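Side-chain contacts in arylalkylamine N-Acetyltransferase like 5b (Aedes aegypti, PDB 4FD4), which probably transfers an acyl group from a coenzyme A thioester, such as acetyl-CoA or hexadecanoyl-CoA, to the amine of serotonin or dopamine: residues E18-I23 and F51-V56; A88-A93 and L111-D116; D116-G119 and K125-H128. All coordinates share one frame; numbering follows the deposited sequence.

Contact 1 of 3, residues E18-I23 and F51-V56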
ATOM      1  N   GLU A  18      -4.683  17.789   1.793  1.00 31.42           N
ATOM      2  CA  GLU A  18      -6.014  17.572   2.358  1.00 31.10           C
ATOM      3  C   GLU A  18      -6.918  16.754   1.433  1.00 29.66           C
ATOM      4  O   GLU A  18      -7.638  15.852   1.891  1.00 28.34           O
ATOM      5  CB  GLU A  18      -6.680  18.890   2.792  1.00 33.80           C
ATOM      6  CG  GLU A  18      -6.192  19.397   4.154  1.00 41.08           C
ATOM      7  CD  GLU A  18      -6.244  18.321   5.241  1.00 43.08           C
ATOM      8  OE1 GLU A  18      -7.302  17.665   5.397  1.00 43.28           O
ATOM      9  OE2 GLU A  18      -5.225  18.135   5.946  1.00 44.06           O
ATOM     10  N   GLN A  19      -6.863  17.021   0.132  1.00 27.78           N
ATOM     11  CA  GLN A  19      -7.639  16.188  -0.781  1.00 27.30           C
ATOM     12  C   GLN A  19      -7.152  14.735  -0.743  1.00 24.94           C
ATOM     13  O   GLN A  19      -7.962  13.804  -0.814  1.00 26.07           O
ATOM     14  CB  GLN A  19      -7.612  16.733  -2.207  1.00 31.74           C
ATOM     15  CG  GLN A  19      -8.292  18.091  -2.348  1.00 35.10           C
ATOM     16  CD  GLN A  19      -7.342  19.237  -2.076  1.00 41.49           C
ATOM     17  OE1 GLN A  19      -7.080  19.586  -0.922  1.00 43.02           O
ATOM     18  NE2 GLN A  19      -6.815  19.837  -3.147  1.00 45.51           N
ATOM     19  N   VAL A  20      -5.843  14.530  -0.602  1.00 26.69           N
ATOM     20  CA  VAL A  20      -5.349  13.156  -0.564  1.00 25.27           C
ATOM     21  C   VAL A  20      -5.939  12.550   0.704  1.00 24.41           C
ATOM     22  O   VAL A  20      -6.516  11.456   0.680  1.00 25.76           O
ATOM     23  CB  VAL A  20      -3.805  13.093  -0.570  1.00 24.06           C
ATOM     24  CG1 VAL A  20      -3.317  11.649  -0.450  1.00 19.95           C
ATOM     25  CG2 VAL A  20      -3.242  13.735  -1.862  1.00 19.37           C
ATOM     26  N   ARG A  21      -5.888  13.317   1.792  1.00 27.45           N
ATOM     27  CA  ARG A  21      -6.411  12.818   3.053  1.00 26.62           C
ATOM     28  C   ARG A  21      -7.853  12.367   2.807  1.00 26.06           C
ATOM     29  O   ARG A  21      -8.257  11.245   3.188  1.00 23.95           O
ATOM     30  CB  ARG A  21      -6.333  13.904   4.149  1.00 29.26           C
ATOM     31  CG  ARG A  21      -6.489  13.384   5.589  1.00 34.11           C
ATOM     32  CD  ARG A  21      -6.816  14.512   6.593  1.00 36.21           C
ATOM     33  NE  ARG A  21      -5.768  15.528   6.687  1.00 42.75           N
ATOM     34  CZ  ARG A  21      -4.728  15.470   7.519  1.00 47.74           C
ATOM     35  NH1 ARG A  21      -4.586  14.436   8.340  1.00 45.12           N
ATOM     36  NH2 ARG A  21      -3.824  16.448   7.531  1.00 49.56           N
ATOM     37  N   GLU A  22      -8.662  13.200   2.192  1.00 26.90           N
ATOM     38  CA  GLU A  22     -10.063  12.847   2.018  1.00 29.46           C
ATOM     39  C   GLU A  22     -10.245  11.586   1.233  1.00 27.35           C
ATOM     40  O   GLU A  22     -11.041  10.792   1.617  1.00 25.60           O
ATOM     41  CB  GLU A  22     -10.893  13.940   1.362  1.00 30.97           C
ATOM     42  CG  GLU A  22     -12.409  13.628   1.328  1.00 32.63           C
ATOM     43  CD  GLU A  22     -12.906  12.764   0.115  1.00 41.88           C
ATOM     44  OE1 GLU A  22     -12.355  12.821  -0.996  1.00 39.81           O
ATOM     45  OE2 GLU A  22     -13.904  12.050   0.273  1.00 44.71           O
ATOM     46  N   ILE A  23      -9.527  11.419   0.122  1.00 27.82           N
ATOM     47  CA  ILE A  23      -9.785  10.219  -0.655  1.00 26.68           C
ATOM     48  C   ILE A  23      -9.408   8.995   0.183  1.00 23.61           C
ATOM     49  O   ILE A  23     -10.109   7.964   0.157  1.00 22.35           O
ATOM     50  CB  ILE A  23      -9.130  10.252  -2.079  1.00 24.54           C
ATOM     51  CG1 ILE A  23      -9.515   9.006  -2.885  1.00 31.25           C
ATOM     52  CG2 ILE A  23      -7.629  10.471  -1.996  1.00 21.77           C
ATOM     53  CD1 ILE A  23     -10.906   9.075  -3.494  1.00 36.24           C
ATOM     54  N   PHE A  51       1.657   8.432   8.234  1.00 25.34           N
ATOM     55  CA  PHE A  51       2.545   7.623   7.404  1.00 22.78           C
ATOM     56  C   PHE A  51       2.156   7.761   5.932  1.00 26.52           C
ATOM     57  O   PHE A  51       2.990   8.080   5.086  1.00 22.80           O
ATOM     58  CB  PHE A  51       2.483   6.154   7.804  1.00 24.56           C
ATOM     59  CG  PHE A  51       3.300   5.238   6.900  1.00 25.51           C
ATOM     60  CD1 PHE A  51       2.679   4.438   5.951  1.00 26.16           C
ATOM     61  CD2 PHE A  51       4.683   5.186   7.011  1.00 34.93           C
ATOM     62  CE1 PHE A  51       3.426   3.600   5.117  1.00 29.94           C
ATOM     63  CE2 PHE A  51       5.439   4.346   6.188  1.00 31.76           C
ATOM     64  CZ  PHE A  51       4.811   3.555   5.241  1.00 27.39           C
ATOM     65  N   SER A  52       0.886   7.517   5.627  1.00 23.47           N
ATOM     66  CA  SER A  52       0.459   7.565   4.235  1.00 24.13           C
ATOM     67  C   SER A  52       0.668   8.936   3.584  1.00 23.10           C
ATOM     68  O   SER A  52       1.113   9.026   2.440  1.00 26.63           O
ATOM     69  CB  SER A  52      -0.992   7.108   4.106  1.00 26.68           C
ATOM     70  OG  SER A  52      -1.124   5.789   4.601  1.00 32.12           O
ATOM     71  N   LEU A  53       0.370  10.009   4.309  1.00 21.48           N
ATOM     72  CA  LEU A  53       0.488  11.339   3.738  1.00 20.62           C
ATOM     73  C   LEU A  53       1.940  11.805   3.634  1.00 26.40           C
ATOM     74  O   LEU A  53       2.242  12.697   2.847  1.00 26.18           O
ATOM     75  CB  LEU A  53      -0.323  12.353   4.542  1.00 24.84           C
ATOM     76  CG  LEU A  53      -1.847  12.218   4.521  1.00 28.00           C
ATOM     77  CD1 LEU A  53      -2.451  13.290   5.433  1.00 30.82           C
ATOM     78  CD2 LEU A  53      -2.416  12.353   3.112  1.00 26.38           C
ATOM     79  N   SER A  54       2.835  11.220   4.428  1.00 22.49           N
ATOM     80  CA  SER A  54       4.235  11.620   4.347  1.00 24.32           C
ATOM     81  C   SER A  54       4.763  11.452   2.913  1.00 27.75           C
ATOM     82  O   SER A  54       5.775  12.039   2.557  1.00 24.73           O
ATOM     83  CB  SER A  54       5.107  10.829   5.328  1.00 26.62           C
ATOM     84  OG  SER A  54       5.167   9.462   4.952  1.00 28.11           O
ATOM     85  N   PHE A  55       4.073  10.676   2.075  1.00 26.15           N
ATOM     86  CA  PHE A  55       4.571  10.456   0.713  1.00 26.00           C
ATOM     87  C   PHE A  55       4.217  11.550  -0.299  1.00 25.35           C
ATOM     88  O   PHE A  55       4.855  11.647  -1.355  1.00 24.51           O
ATOM     89  CB  PHE A  55       4.172   9.068   0.188  1.00 26.03           C
ATOM     90  CG  PHE A  55       4.761   7.949   0.978  1.00 25.30           C
ATOM     91  CD1 PHE A  55       4.013   7.311   1.961  1.00 24.16           C
ATOM     92  CD2 PHE A  55       6.087   7.563   0.781  1.00 27.27           C
ATOM     93  CE1 PHE A  55       4.564   6.281   2.718  1.00 26.80           C
ATOM     94  CE2 PHE A  55       6.652   6.543   1.536  1.00 24.15           C
ATOM     95  CZ  PHE A  55       5.889   5.893   2.504  1.00 30.73           C
ATOM     96  N   VAL A  56       3.227  12.381   0.012  1.00 26.15           N
ATOM     97  CA  VAL A  56       2.817  13.424  -0.940  1.00 22.38           C
ATOM     98  C   VAL A  56       3.982  14.337  -1.296  1.00 25.17           C
ATOM     99  O   VAL A  56       4.219  14.618  -2.463  1.00 27.12           O
ATOM    100  CB  VAL A  56       1.663  14.282  -0.404  1.00 24.82           C
ATOM    101  CG1 VAL A  56       1.414  15.487  -1.325  1.00 22.25           C
ATOM    102  CG2 VAL A  56       0.398  13.447  -0.264  1.00 20.13           C
TER
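In the N-terminal part of this GNAT (GCN5-related N-acetyltransferase) fold, two helices that follow the first strand pack through V20 and R21 of 18-23 and L53 and V56 of 51-56. The backbones come nearest at R21 and L53, whose CA atoms are 7.1 Å apart. L53 gives the largest share of the contact, dividing its two methyls between neighbouring residues of the other helix. Its CD2 lies 3.7 Å from V20 CG1, the two side chains running antiparallel past one another. Its CD1 sits over the centre of one face of the R21 guanidinium, 3.8 Å from R21 CZ, while the CB and CG of the same arginine flank that methyl. R21 leaves its helix with CG opposite the main-chain N (chi1 -164°); the two side chains cross at about a right angle, and the bend at chi3 (-62°) brings one guanidinium face over L53 CD1. Three residues after L53, V56 CG2 meets V20 CG2 at 4.0 Å and extends the apolar seam.

The charged plane is held in rotation by its edge. R21 NE and NH2 both donate to one oxygen, E18 OE2, at 2.8 Å for NE and 2.7 Å for NH2; the acceptor lies close to the guanidinium plane and offers NH2 its syn lone pair. R21 NH1 reaches a second carboxylate, E49, on the helix that carries L53, so the arginine forms salt bridges on both helices while its face rests on a leucine.

Below this polar rim the contact is buried. L17 of helix 17-28 touches both L53 and V56, L24 adds a further side chain against L53, and V61 of strand 61-66 meets V20 and V56, seating the helix pair against the central sheet.

Contact 2 of 3, residues A88-A93 and L111-D116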
ATOM      1  N   ALA A  88      14.076  -0.707  11.122  1.00 27.85           N
ATOM      2  CA  ALA A  88      13.634   0.654  11.397  1.00 32.18           C
ATOM      3  C   ALA A  88      12.124   0.731  11.664  1.00 32.52           C
ATOM      4  O   ALA A  88      11.678   1.475  12.541  1.00 30.64           O
ATOM      5  CB  ALA A  88      14.025   1.578  10.259  1.00 30.75           C
ATOM      6  N   MET A  89      11.341  -0.042  10.916  1.00 28.90           N
ATOM      7  CA  MET A  89       9.891  -0.073  11.124  1.00 29.02           C
ATOM      8  C   MET A  89       9.556  -0.640  12.490  1.00 31.91           C
ATOM      9  O   MET A  89       8.660  -0.148  13.166  1.00 29.14           O
ATOM     10  CB  MET A  89       9.193  -0.880  10.026  1.00 29.22           C
ATOM     11  CG  MET A  89       9.231  -0.193   8.667  1.00 27.40           C
ATOM     12  SD  MET A  89       9.041  -1.330   7.287  1.00 33.99           S
ATOM     13  CE  MET A  89       7.287  -1.681   7.404  1.00 27.45           C
ATOM     14  N   VAL A  90      10.271  -1.683  12.904  1.00 31.80           N
ATOM     15  CA  VAL A  90      10.045  -2.265  14.234  1.00 30.59           C
ATOM     16  C   VAL A  90      10.360  -1.232  15.331  1.00 33.01           C
ATOM     17  O   VAL A  90       9.611  -1.068  16.331  1.00 33.82           O
ATOM     18  CB  VAL A  90      10.872  -3.572  14.405  1.00 28.71           C
ATOM     19  CG1 VAL A  90      10.743  -4.126  15.809  1.00 31.51           C
ATOM     20  CG2 VAL A  90      10.414  -4.617  13.385  1.00 27.15           C
ATOM     21  N   GLU A  91      11.455  -0.505  15.128  1.00 33.70           N
ATOM     22  CA  GLU A  91      11.825   0.540  16.080  1.00 37.42           C
ATOM     23  C   GLU A  91      10.738   1.611  16.152  1.00 38.31           C
ATOM     24  O   GLU A  91      10.295   1.991  17.239  1.00 37.20           O
ATOM     25  CB  GLU A  91      13.164   1.175  15.723  1.00 35.08           C
ATOM     26  CG  GLU A  91      13.523   2.328  16.645  1.00 39.03           C
ATOM     27  CD  GLU A  91      14.980   2.746  16.538  1.00 46.12           C
ATOM     28  OE1 GLU A  91      15.678   2.262  15.618  1.00 44.49           O
ATOM     29  OE2 GLU A  91      15.423   3.560  17.379  1.00 50.62           O
ATOM     30  N   GLU A  92      10.301   2.087  14.988  1.00 39.67           N
ATOM     31  CA  GLU A  92       9.230   3.075  14.931  1.00 40.77           C
ATOM     32  C   GLU A  92       7.992   2.546  15.646  1.00 40.13           C
ATOM     33  O   GLU A  92       7.284   3.295  16.321  1.00 42.67           O
ATOM     34  CB  GLU A  92       8.902   3.460  13.477  1.00 37.74           C
ATOM     35  CG  GLU A  92       7.908   4.614  13.359  1.00 47.97           C
ATOM     36  CD  GLU A  92       7.468   4.902  11.927  1.00 51.54           C
ATOM     37  OE1 GLU A  92       6.356   5.452  11.750  1.00 54.11           O
ATOM     38  OE2 GLU A  92       8.230   4.594  10.983  1.00 53.86           O
ATOM     39  N   ALA A  93       7.745   1.245  15.511  1.00 36.57           N
ATOM     40  CA  ALA A  93       6.567   0.624  16.102  1.00 36.93           C
ATOM     41  C   ALA A  93       6.625   0.730  17.613  1.00 43.35           C
ATOM     42  O   ALA A  93       5.594   0.884  18.277  1.00 36.78           O
ATOM     43  CB  ALA A  93       6.452  -0.835  15.676  1.00 36.70           C
ATOM     44  N   LEU A 111       6.104  -8.548   6.337  1.00 23.32           N
ATOM     45  CA  LEU A 111       5.830  -8.760   4.921  1.00 29.46           C
ATOM     46  C   LEU A 111       7.066  -8.398   4.106  1.00 25.16           C
ATOM     47  O   LEU A 111       7.493  -9.160   3.219  1.00 25.84           O
ATOM     48  CB  LEU A 111       4.619  -7.942   4.473  1.00 23.33           C
ATOM     49  CG  LEU A 111       3.274  -8.431   5.021  1.00 26.71           C
ATOM     50  CD1 LEU A 111       2.245  -7.316   4.952  1.00 29.06           C
ATOM     51  CD2 LEU A 111       2.796  -9.664   4.268  1.00 31.19           C
ATOM     52  N   GLU A 112       7.659  -7.251   4.431  1.00 23.52           N
ATOM     53  CA  GLU A 112       8.786  -6.745   3.659  1.00 25.81           C
ATOM     54  C   GLU A 112      10.011  -7.635   3.844  1.00 28.88           C
ATOM     55  O   GLU A 112      10.732  -7.943   2.894  1.00 26.79           O
ATOM     56  CB  GLU A 112       9.106  -5.296   4.039  1.00 24.53           C
ATOM     57  CG  GLU A 112      10.113  -4.658   3.118  1.00 27.05           C
ATOM     58  CD  GLU A 112      10.398  -3.202   3.442  1.00 30.27           C
ATOM     59  OE1 GLU A 112       9.489  -2.470   3.910  1.00 29.71           O
ATOM     60  OE2 GLU A 112      11.549  -2.789   3.201  1.00 34.57           O
ATOM     61  N   ARG A 113      10.228  -8.056   5.080  1.00 25.51           N
ATOM     62  CA  ARG A 113      11.384  -8.870   5.442  1.00 30.01           C
ATOM     63  C   ARG A 113      11.299 -10.226   4.766  1.00 27.32           C
ATOM     64  O   ARG A 113      12.295 -10.747   4.278  1.00 27.13           O
ATOM     65  CB  ARG A 113      11.442  -9.052   6.959  1.00 24.54           C
ATOM     66  CG  ARG A 113      12.840  -9.373   7.478  1.00 30.16           C
ATOM     67  CD  ARG A 113      12.788  -9.837   8.924  1.00 31.65           C
ATOM     68  NE  ARG A 113      12.303  -8.814   9.853  1.00 33.22           N
ATOM     69  CZ  ARG A 113      13.060  -7.847  10.373  1.00 34.71           C
ATOM     70  NH1 ARG A 113      12.532  -6.975  11.223  1.00 32.68           N
ATOM     71  NH2 ARG A 113      14.339  -7.739  10.035  1.00 30.86           N
ATOM     72  N   THR A 114      10.095 -10.784   4.713  1.00 28.26           N
ATOM     73  CA  THR A 114       9.896 -12.099   4.117  1.00 29.22           C
ATOM     74  C   THR A 114      10.059 -12.036   2.610  1.00 32.66           C
ATOM     75  O   THR A 114      10.650 -12.934   1.995  1.00 28.44           O
ATOM     76  CB  THR A 114       8.496 -12.669   4.442  1.00 32.08           C
ATOM     77  OG1 THR A 114       8.367 -12.858   5.860  1.00 27.12           O
ATOM     78  CG2 THR A 114       8.301 -14.002   3.748  1.00 35.51           C
ATOM     79  N   ALA A 115       9.515 -10.981   2.008  1.00 28.66           N
ATOM     80  CA  ALA A 115       9.611 -10.831   0.563  1.00 30.94           C
ATOM     81  C   ALA A 115      11.065 -10.653   0.165  1.00 28.58           C
ATOM     82  O   ALA A 115      11.522 -11.241  -0.811  1.00 33.65           O
ATOM     83  CB  ALA A 115       8.776  -9.655   0.085  1.00 29.02           C
ATOM     84  N   ASP A 116      11.784  -9.825   0.917  1.00 29.26           N
ATOM     85  CA  ASP A 116      13.203  -9.581   0.663  1.00 33.05           C
ATOM     86  C   ASP A 116      13.470  -9.248  -0.805  1.00 36.55           C
ATOM     87  O   ASP A 116      14.378  -9.809  -1.410  1.00 31.89           O
ATOM     88  CB  ASP A 116      14.022 -10.812   1.058  1.00 35.35           C
ATOM     89  CG  ASP A 116      15.521 -10.549   1.036  1.00 41.35           C
ATOM     90  OD1 ASP A 116      16.295 -11.523   0.893  1.00 45.93           O
ATOM     91  OD2 ASP A 116      15.922  -9.364   1.141  1.00 41.19           O
TER
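Segments 88-93 and 111-116 stand well apart, with the nearest CA atoms, those of M89 and E112, 10.1 Å from each other, so between these segments the contact is made by side chains. This is a surface helix-helix contact in the GNAT fold, made by two helices that follow each other between strands 71-81 and 126-134, and no hydrogen bond crosses it. The second segment is helical to A115; D116 then takes a positive phi (50°), ending that helix.

The carboxylate end of E112 meets the sulfur of M89, short of its terminal methyl. M89 SD lies 3.6 Å from E112 OE1, and the two chains cross at about a right angle. E112 is stretched out beyond CG, with chi2 at 177°, and so carries its carboxylate across the gap to the bend of the methionine. The pairing is a van der Waals touch between a polarisable sulfur and a carboxylate oxygen. M89 also rests on L108 and A109 one turn earlier on helix 99-115, while E112 leans back on D85 and P86 at the start of helix 85-95. A glycerol, probably from the crystallisation liquor, lies about 4 Å from the E112 side chain.

One residue further along each helix, V90 faces R113. Here the guanidinium presents its edge: the valine methyl lies near its plane and not over a face. R113 NH2 makes a salt bridge to D87 OD1, which ties the arginine to the first turn of helix 85-95 and is consistent with the edge-on placing of its guanidinium beside V90. R113 also packs on P86 of that turn. Touching the arginine edge is V90 CG2, 3.8 Å from R113 NH1.

Contact 3 of 3, residues D116-G119 and K125-H128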
ATOM      1  N   ASP A 116      11.784  -9.825   0.917  1.00 29.26           N
ATOM      2  CA  ASP A 116      13.203  -9.581   0.663  1.00 33.05           C
ATOM      3  C   ASP A 116      13.470  -9.248  -0.805  1.00 36.55           C
ATOM      4  O   ASP A 116      14.378  -9.809  -1.410  1.00 31.89           O
ATOM      5  CB  ASP A 116      14.022 -10.812   1.058  1.00 35.35           C
ATOM      6  CG  ASP A 116      15.521 -10.549   1.036  1.00 41.35           C
ATOM      7  OD1 ASP A 116      16.295 -11.523   0.893  1.00 45.93           O
ATOM      8  OD2 ASP A 116      15.922  -9.364   1.141  1.00 41.19           O
ATOM      9  N   VAL A 117      12.688  -8.336  -1.379  1.00 31.88           N
ATOM     10  CA  VAL A 117      12.828  -8.003  -2.799  1.00 31.13           C
ATOM     11  C   VAL A 117      14.264  -7.639  -3.198  1.00 33.44           C
ATOM     12  O   VAL A 117      14.814  -8.184  -4.174  1.00 33.02           O
ATOM     13  CB  VAL A 117      11.871  -6.871  -3.216  1.00 34.74           C
ATOM     14  CG1 VAL A 117      12.175  -6.414  -4.642  1.00 27.10           C
ATOM     15  CG2 VAL A 117      10.435  -7.328  -3.089  1.00 27.78           C
ATOM     16  N   CYS A 118      14.876  -6.751  -2.426  1.00 29.77           N
ATOM     17  CA  CYS A 118      16.215  -6.269  -2.754  1.00 33.81           C
ATOM     18  C   CYS A 118      17.249  -7.405  -2.781  1.00 35.54           C
ATOM     19  O   CYS A 118      18.126  -7.447  -3.655  1.00 32.06           O
ATOM     20  CB  CYS A 118      16.638  -5.175  -1.782  1.00 31.11           C
ATOM     21  SG  CYS A 118      15.625  -3.657  -1.889  1.00 34.75           S
ATOM     22  N   GLY A 119      17.137  -8.322  -1.828  1.00 35.49           N
ATOM     23  CA  GLY A 119      18.071  -9.432  -1.736  1.00 35.26           C
ATOM     24  C   GLY A 119      17.841 -10.462  -2.823  1.00 33.15           C
ATOM     25  O   GLY A 119      18.793 -10.987  -3.410  1.00 39.70           O
ATOM     26  N   LYS A 125      17.697  -0.827  -3.859  1.00 31.42           N
ATOM     27  CA  LYS A 125      16.388  -0.328  -3.441  1.00 29.34           C
ATOM     28  C   LYS A 125      15.317  -0.762  -4.442  1.00 30.71           C
ATOM     29  O   LYS A 125      15.620  -1.173  -5.567  1.00 28.04           O
ATOM     30  CB  LYS A 125      16.402   1.203  -3.288  1.00 31.88           C
ATOM     31  CG  LYS A 125      16.671   1.965  -4.578  1.00 35.80           C
ATOM     32  CD  LYS A 125      16.474   3.481  -4.398  1.00 39.66           C
ATOM     33  CE  LYS A 125      17.042   3.963  -3.053  1.00 48.10           C
ATOM     34  NZ  LYS A 125      17.653   5.330  -3.121  1.00 50.64           N
ATOM     35  N   ALA A 126      14.062  -0.692  -4.022  1.00 23.69           N
ATOM     36  CA  ALA A 126      12.949  -1.060  -4.886  1.00 24.16           C
ATOM     37  C   ALA A 126      11.841  -0.047  -4.655  1.00 25.53           C
ATOM     38  O   ALA A 126      11.874   0.681  -3.665  1.00 22.54           O
ATOM     39  CB  ALA A 126      12.472  -2.461  -4.551  1.00 25.44           C
ATOM     40  N   TYR A 127      10.865  -0.002  -5.554  1.00 27.99           N
ATOM     41  CA  TYR A 127       9.735   0.915  -5.409  1.00 23.75           C
ATOM     42  C   TYR A 127       8.530   0.116  -4.946  1.00 26.97           C
ATOM     43  O   TYR A 127       8.085  -0.807  -5.634  1.00 32.93           O
ATOM     44  CB  TYR A 127       9.442   1.571  -6.755  1.00 26.95           C
ATOM     45  CG  TYR A 127       8.505   2.769  -6.769  1.00 23.82           C
ATOM     46  CD1 TYR A 127       7.211   2.652  -7.261  1.00 24.62           C
ATOM     47  CD2 TYR A 127       8.939   4.025  -6.372  1.00 25.29           C
ATOM     48  CE1 TYR A 127       6.354   3.754  -7.320  1.00 19.05           C
ATOM     49  CE2 TYR A 127       8.093   5.138  -6.424  1.00 25.46           C
ATOM     50  CZ  TYR A 127       6.808   4.997  -6.895  1.00 22.85           C
ATOM     51  OH  TYR A 127       5.981   6.106  -6.948  1.00 24.22           O
ATOM     52  N   HIS A 128       7.978   0.488  -3.798  1.00 21.89           N
ATOM     53  CA  HIS A 128       6.943  -0.319  -3.171  1.00 24.29           C
ATOM     54  C   HIS A 128       5.603   0.403  -3.117  1.00 24.17           C
ATOM     55  O   HIS A 128       5.488   1.456  -2.495  1.00 21.41           O
ATOM     56  CB  HIS A 128       7.380  -0.708  -1.764  1.00 23.77           C
ATOM     57  CG  HIS A 128       6.487  -1.713  -1.117  1.00 27.45           C
ATOM     58  ND1 HIS A 128       6.475  -3.040  -1.486  1.00 24.83           N
ATOM     59  CD2 HIS A 128       5.578  -1.591  -0.118  1.00 27.59           C
ATOM     60  CE1 HIS A 128       5.598  -3.692  -0.748  1.00 29.00           C
ATOM     61  NE2 HIS A 128       5.036  -2.833   0.090  1.00 33.53           N
TER
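V117 turns a methyl and C118 its sulfur to the start of the strand: with V117 CG1 anti to the main-chain N (chi1 172°), that methyl reaches A126, while C118 SG, opposite its own carbonyl carbon (chi1 -65°), reaches the backbone of K125 and A126. The contact joins the short helix 117-121 to the beginning of strand 126-134, a central strand of the GNAT sheet, across a connection of only a few residues. The chain therefore turns back on itself here, and the nearest CA atoms, of C118 and K125, are 6.0 Å apart.

No hydrogen bond crosses between the segments. V117 CG1 lies 4.0 Å from A126 CB, methyl against methyl. C118 SG comes within 4.3 Å of A126 CB, so the small alanine receives a neighbour from each of two successive helix residues. K125 contributes through its main chain, because its CB points away from the helix; its side chain touches F160.

D116 shapes the entry to the helix. Lying between helices 99-115 and 117-121, it occupies the N-cap position of the shorter one, and its OD2 accepts a weak, bent bond from G119 N, at 3.4 Å with an N-H...O angle of 134°.

A126 is joined by backbone bonds to I81 of strand 71-81, and its side chain touches I81 as well. V117 also touches S164 of strand 162-167 and L123 in the connection, while C118 packs on P83. A glycerol, probably from the crystallisation liquor, lies about 3 Å from the C118 side chain. The sulfur settles against the peptide leading into the strand, C118 SG being 3.8 Å from K125 CA.

In the fold
Contacts 2 and 3 are consecutive: they share D116, which closes helix 99-115 and caps helix 117-121, and their centres are 12 Å apart. Contact 1 lies earlier in the chain, its centre 22 Å from that of contact 2 and 23 Å from that of contact 3, yet its nearest atoms come within about 5 Å of contact 2 without touching. Aromatic contacts link the regions: F51 meets W101 of helix 99-115, and both F51 and F55 meet H130 on strand 126-134, whose ring also meets H128 of contact 3. As in other GNAT enzymes, that strand and helix 143-158 probably line the acyl-CoA site; contact 3 lies at the strand's start.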